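Local coordinates for protein haloacid dehalogenase-like hydrolase (Klebsiella pneumoniae subsp. pneumoniae, PDB 3PGV) that probably acts as a magnesium-dependent phosphatase of the Cof family within the haloacid dehalogenase superfamily, at residues A[123-128]-A[162-167]; A[223-228]-A[241-246]. All blocks are in the same frame, centred on the assembly; numbering follows the deposited sequence.

Contact 1 of 2, residues A[123-128]-A[162-167]; sequences NVYRED and GISKVF
Tyr-125 and Phe-167 meet edge to face, the ring planes at 70° and the centroids 4.9 Å apart. Their antiparallel strands, 121-126 and 163-169, are neighbours in the smaller sheet, which, as in other Cof-type phosphatases, probably forms the cap domain over the active site. Tyr-125 CB lies 3.3 Å from Ser-164 OG. With CG anti to its own carbonyl carbon (chi1 -74°), the ring runs alongside the extended chain of Lys-165, whose CE approaches CD2 and CE2. Farther out, CE1 and CZ take the edge of Phe-167 over one face of the ring, CE1 to CE1 at 3.6 Å, and the hydroxyl OH ends near Phe-167 CZ. His-64 and Trp-130 add edge-to-face partners from outside.

Phe-167 is itself covered by Asn-123, whose CB stands 3.3 Å from the ring centroid, almost on its normal, in a CH-pi contact. The amide continues this stack, its plane 10° from that of the ring. Asn-123 ND2 donates a hydrogen bond of 3.3 Å to Phe-167 O from above the carbonyl plane, and another to Thr-169 OG1; the backbone N of Asn-123 grips Phe-167 O at 2.8 Å. Arg-136 and Trp-130 hold Asn-123 OD1.

On the other face Val-124 meets Ile-163 and Val-166, and Ile-163 CD1 packs on CB and CG of Arg-126, whose guanidinium forms a salt bridge with Asp-159. Where the second strand turns a corner, Ser-164 N donates to Tyr-125 O at 3.0 Å, and Glu-127 N to Gly-162 O at 2.9 Å. Lys-165, extended past Tyr-125, is held at NZ by a hydrogen bond to Gly-62 O and a salt bridge to Glu-202, and so links this sheet to the loop after strand 56-60 of the larger one.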
loop_
_atom_site.group_PDB
_atom_site.type_symbol
_atom_site.label_atom_id
_atom_site.label_comp_id
_atom_site.label_asym_id
_atom_site.label_seq_id
_atom_site.Cartn_x
_atom_site.Cartn_y
_atom_site.Cartn_z
ATOM N N ASN A 123 -8.869 0.726 13.264
ATOM C CA ASN A 123 -9.059 1.786 12.280
ATOM C C ASN A 123 -9.781 1.250 11.071
ATOM O O ASN A 123 -9.572 0.098 10.688
ATOM C CB ASN A 123 -7.726 2.390 11.865
ATOM C CG ASN A 123 -6.952 3.006 12.980
ATOM O OD1 ASN A 123 -6.960 4.207 13.165
ATOM N ND2 ASN A 123 -6.199 2.197 13.703
ATOM N N VAL A 124 -10.628 2.083 10.456
ATOM C CA VAL A 124 -11.425 1.676 9.301
ATOM C C VAL A 124 -11.374 2.759 8.207
ATOM O O VAL A 124 -11.591 3.939 8.500
ATOM C CB VAL A 124 -12.906 1.392 9.729
ATOM C CG1 VAL A 124 -13.764 1.027 8.530
ATOM C CG2 VAL A 124 -12.978 0.308 10.798
ATOM N N TYR A 125 -11.126 2.354 6.946
ATOM C CA TYR A 125 -11.315 3.254 5.807
ATOM C C TYR A 125 -12.609 2.883 5.117
ATOM O O TYR A 125 -12.694 1.813 4.514
ATOM C CB TYR A 125 -10.147 3.184 4.809
ATOM C CG TYR A 125 -8.872 3.869 5.269
ATOM C CD1 TYR A 125 -8.877 4.746 6.355
ATOM C CD2 TYR A 125 -7.677 3.703 4.569
ATOM C CE1 TYR A 125 -7.710 5.370 6.784
ATOM C CE2 TYR A 125 -6.503 4.319 4.987
ATOM C CZ TYR A 125 -6.521 5.160 6.092
ATOM O OH TYR A 125 -5.354 5.779 6.501
ATOM N N ARG A 126 -13.667 3.682 5.337
ATOM C CA ARG A 126 -14.950 3.492 4.681
ATOM C C ARG A 126 -15.121 4.578 3.661
ATOM O O ARG A 126 -15.273 5.753 4.033
ATOM C CB ARG A 126 -16.097 3.542 5.696
ATOM C CG ARG A 126 -17.447 3.285 5.059
ATOM C CD ARG A 126 -18.576 3.314 6.060
ATOM N NE ARG A 126 -19.827 2.886 5.444
ATOM C CZ ARG A 126 -20.596 3.677 4.702
ATOM N NH1 ARG A 126 -20.257 4.941 4.499
ATOM N NH2 ARG A 126 -21.705 3.206 4.155
ATOM N N GLU A 127 -15.049 4.215 2.361
ATOM C CA GLU A 127 -15.114 5.189 1.260
ATOM C C GLU A 127 -14.072 6.296 1.480
ATOM O O GLU A 127 -12.896 5.988 1.637
ATOM C CB GLU A 127 -16.546 5.774 1.091
ATOM C CG GLU A 127 -17.646 4.724 0.901
ATOM C CD GLU A 127 -17.592 3.903 -0.380
ATOM O OE1 GLU A 127 -16.597 4.018 -1.133
ATOM O OE2 GLU A 127 -18.548 3.131 -0.620
ATOM N N ASP A 128 -14.511 7.560 1.591
ATOM C CA ASP A 128 -13.596 8.687 1.807
ATOM C C ASP A 128 -13.454 9.059 3.281
ATOM O O ASP A 128 -12.911 10.119 3.596
ATOM C CB ASP A 128 -14.032 9.905 0.979
ATOM C CG ASP A 128 -13.687 9.800 -0.491
ATOM O OD1 ASP A 128 -12.787 8.965 -0.845
ATOM O OD2 ASP A 128 -14.215 10.617 -1.283
ATOM N N GLY A 162 -18.605 -0.512 1.966
ATOM C CA GLY A 162 -17.641 0.442 1.428
ATOM C C GLY A 162 -16.311 0.400 2.154
ATOM O O GLY A 162 -15.551 1.374 2.129
ATOM N N ILE A 163 -15.998 -0.737 2.786
ATOM C CA ILE A 163 -14.770 -0.851 3.592
ATOM C C ILE A 163 -13.583 -1.299 2.743
ATOM O O ILE A 163 -13.490 -2.464 2.400
ATOM C CB ILE A 163 -14.991 -1.784 4.825
ATOM C CG1 ILE A 163 -16.332 -1.459 5.581
ATOM C CG2 ILE A 163 -13.779 -1.779 5.762
ATOM C CD1 ILE A 163 -16.479 -0.018 6.063
ATOM N N SER A 164 -12.672 -0.366 2.403
ATOM C CA SER A 164 -11.476 -0.710 1.624
ATOM C C SER A 164 -10.478 -1.492 2.480
ATOM O O SER A 164 -9.826 -2.407 1.985
ATOM C CB SER A 164 -10.830 0.547 1.042
ATOM O OG SER A 164 -10.571 1.508 2.050
ATOM N N LYS A 165 -10.380 -1.151 3.773
ATOM C CA LYS A 165 -9.527 -1.877 4.704
ATOM C C LYS A 165 -9.821 -1.566 6.159
ATOM O O LYS A 165 -10.353 -0.508 6.477
ATOM C CB LYS A 165 -8.029 -1.660 4.398
ATOM C CG LYS A 165 -7.515 -0.278 4.708
ATOM C CD LYS A 165 -6.008 -0.232 4.535
ATOM C CE LYS A 165 -5.416 1.039 5.059
ATOM N NZ LYS A 165 -3.951 1.064 4.911
ATOM N N VAL A 166 -9.487 -2.512 7.038
ATOM C CA VAL A 166 -9.488 -2.317 8.479
ATOM C C VAL A 166 -8.048 -2.525 8.944
ATOM O O VAL A 166 -7.377 -3.440 8.451
ATOM C CB VAL A 166 -10.471 -3.290 9.212
ATOM C CG1 VAL A 166 -10.369 -3.128 10.742
ATOM C CG2 VAL A 166 -11.906 -3.087 8.736
ATOM N N PHE A 167 -7.530 -1.636 9.795
ATOM C CA PHE A 167 -6.157 -1.791 10.288
ATOM C C PHE A 167 -6.035 -1.603 11.778
ATOM O O PHE A 167 -6.686 -0.742 12.357
ATOM C CB PHE A 167 -5.161 -0.920 9.505
ATOM C CG PHE A 167 -5.466 0.564 9.455
ATOM C CD1 PHE A 167 -6.430 1.062 8.583
ATOM C CD2 PHE A 167 -4.686 1.473 10.161
ATOM C CE1 PHE A 167 -6.667 2.434 8.491
ATOM C CE2 PHE A 167 -4.912 2.843 10.053
ATOM C CZ PHE A 167 -5.897 3.316 9.213
#

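Contact 2 of 2, residues A[223-228]-A[241-246]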
loop_
_atom_site.group_PDB
_atom_site.type_symbol
_atom_site.label_atom_id
_atom_site.label_comp_id
_atom_site.label_asym_id
_atom_site.label_seq_id
_atom_site.Cartn_x
_atom_site.Cartn_y
_atom_site.Cartn_z
ATOM N N TYR A 223 -0.493 -4.240 -20.904
ATOM C CA TYR A 223 0.683 -5.048 -20.566
ATOM C C TYR A 223 0.320 -6.189 -19.607
ATOM O O TYR A 223 -0.848 -6.360 -19.261
ATOM C CB TYR A 223 1.793 -4.157 -19.947
ATOM C CG TYR A 223 2.306 -3.090 -20.887
ATOM C CD1 TYR A 223 3.118 -3.417 -21.971
ATOM C CD2 TYR A 223 1.987 -1.749 -20.693
ATOM C CE1 TYR A 223 3.562 -2.441 -22.866
ATOM C CE2 TYR A 223 2.446 -0.759 -21.566
ATOM C CZ TYR A 223 3.233 -1.111 -22.653
ATOM O OH TYR A 223 3.693 -0.137 -23.507
ATOM N N THR A 224 1.325 -6.976 -19.192
ATOM C CA THR A 224 1.142 -8.059 -18.228
ATOM C C THR A 224 2.103 -7.846 -17.053
ATOM O O THR A 224 2.910 -6.911 -17.084
ATOM C CB THR A 224 1.386 -9.432 -18.896
ATOM O OG1 THR A 224 2.766 -9.549 -19.247
ATOM C CG2 THR A 224 0.510 -9.656 -20.123
ATOM N N LEU A 225 2.061 -8.747 -16.049
ATOM C CA LEU A 225 2.969 -8.707 -14.903
ATOM C C LEU A 225 4.432 -8.832 -15.340
ATOM O O LEU A 225 5.307 -8.204 -14.745
ATOM C CB LEU A 225 2.613 -9.817 -13.901
ATOM C CG LEU A 225 1.393 -9.539 -13.012
ATOM C CD1 LEU A 225 0.894 -10.808 -12.367
ATOM C CD2 LEU A 225 1.717 -8.474 -11.933
ATOM N N SER A 226 4.683 -9.576 -16.435
ATOM C CA SER A 226 6.035 -9.785 -16.981
ATOM C C SER A 226 6.667 -8.467 -17.438
ATOM O O SER A 226 7.896 -8.370 -17.534
ATOM C CB SER A 226 5.985 -10.761 -18.158
ATOM O OG SER A 226 5.346 -11.975 -17.801
ATOM N N ASP A 227 5.824 -7.464 -17.755
ATOM C CA ASP A 227 6.282 -6.152 -18.221
ATOM C C ASP A 227 6.551 -5.223 -17.058
ATOM O O ASP A 227 6.894 -4.049 -17.266
ATOM C CB ASP A 227 5.238 -5.532 -19.163
ATOM C CG ASP A 227 4.992 -6.354 -20.405
ATOM O OD1 ASP A 227 5.976 -6.682 -21.105
ATOM O OD2 ASP A 227 3.817 -6.652 -20.693
ATOM N N CYS A 228 6.408 -5.740 -15.824
ATOM C CA CYS A 228 6.543 -4.924 -14.627
ATOM C C CYS A 228 7.803 -5.157 -13.863
ATOM O O CYS A 228 8.181 -6.302 -13.610
ATOM C CB CYS A 228 5.319 -5.074 -13.730
ATOM S SG CYS A 228 3.756 -4.667 -14.538
ATOM N N LEU A 241 5.880 -7.728 -5.313
ATOM C CA LEU A 241 7.278 -8.001 -5.628
ATOM C C LEU A 241 7.495 -9.379 -6.222
ATOM O O LEU A 241 8.372 -9.540 -7.065
ATOM C CB LEU A 241 8.180 -7.789 -4.392
ATOM C CG LEU A 241 8.191 -6.374 -3.792
ATOM C CD1 LEU A 241 9.150 -6.296 -2.613
ATOM C CD2 LEU A 241 8.560 -5.343 -4.831
ATOM N N SER A 242 6.706 -10.378 -5.792
ATOM C CA SER A 242 6.850 -11.742 -6.314
ATOM C C SER A 242 6.047 -11.976 -7.601
ATOM O O SER A 242 6.461 -12.781 -8.430
ATOM C CB SER A 242 6.490 -12.776 -5.251
ATOM O OG SER A 242 5.213 -12.521 -4.686
HETATM N N MSE A 243 4.918 -11.254 -7.784
HETATM C CA MSE A 243 4.090 -11.388 -9.016
HETATM C C MSE A 243 4.685 -10.616 -10.203
HETATM O O MSE A 243 4.452 -10.981 -11.334
HETATM C CB MSE A 243 2.650 -10.930 -8.768
HETATM C CG MSE A 243 1.880 -11.838 -7.835
HETATM SE SE MSE A 243 0.221 -11.026 -7.235
HETATM C CE MSE A 243 -0.792 -11.081 -8.906
ATOM N N ALA A 244 5.383 -9.506 -9.935
ATOM C CA ALA A 244 5.986 -8.690 -10.990
ATOM C C ALA A 244 7.057 -9.477 -11.723
ATOM O O ALA A 244 7.642 -10.398 -11.149
ATOM C CB ALA A 244 6.591 -7.434 -10.388
ATOM N N GLY A 245 7.310 -9.118 -12.988
ATOM C CA GLY A 245 8.374 -9.738 -13.782
ATOM C C GLY A 245 9.717 -9.637 -13.077
ATOM O O GLY A 245 10.479 -10.607 -13.037
ATOM N N LYS A 246 9.963 -8.479 -12.420
ATOM C CA LYS A 246 11.157 -8.212 -11.622
ATOM C C LYS A 246 10.759 -7.479 -10.318
ATOM O O LYS A 246 10.087 -6.445 -10.367
ATOM C CB LYS A 246 12.165 -7.368 -12.430
ATOM C CG LYS A 246 13.357 -6.844 -11.625
ATOM C CD LYS A 246 14.312 -7.946 -11.180
ATOM C CE LYS A 246 15.453 -7.374 -10.380
ATOM N NZ LYS A 246 16.355 -8.430 -9.873
#
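Leu-225 O accepts a hydrogen bond from Gly-245 N at 2.8 Å where the helix 238-243 has ended and the chain turns into the next strand, while Lys-246 N bonds to Cys-228 O at 3.1 Å, in the carbonyl plane. The first bond is less direct: Gly-245 N stands above the plane of the Leu-225 carbonyl, and Cys-228 N reaches that oxygen from the opposite face, closing the short 3-10 turn. Leu-225 points toward the helix end. Its CB lies 3.4 Å from Met-243 O, and CD1 and CD2 both lie against the same side of Met-243 O, at 3.7 and 3.8 Å. The selenomethionine Met-243 bends at chi3 (70°), which turns its CE back to Leu-225 CD1 at 3.9 Å; Glu-215 of the helix 210-220 touches both residues. Cys-228 CB and Ala-244 CB come within 4.3 Å, with Ala-230 of strand 228-232 beside Ala-244. Lys-246 leads its ammonium away to Glu-265. In this beta-alpha-beta unit of the Rossmann-like core, Lys-246 N to Cys-228 O, with a further backbone bond between Lys-246 and Ala-230, belongs to the parallel strand pairing, whereas the Gly-245 bond ties the helix end to the turn before strand 228-232.

Contacts 1 and 2 lie on opposite sides of the chain's centre, their own centres 28 Å apart and their nearest atoms about 16 Å from each other. Each belongs to a different sheet: contact 1 joins two strands of the smaller sheet, contact 2 the starts of two neighbouring strands in the larger one. Calcium is bound at the ends of strands 23-27 and 228-232 of this larger sheet, by Asp-27, Asp-29 and Asp-233. Contact 1 comes nearer to that site, with the side chain of Lys-165 about 9 Å from that of Asp-29, about 11 Å from the calcium ion and about 6 Å from a bound EPE buffer molecule. In contact 2, the side chain of Ala-244 is about 12 Å from that of Asp-27.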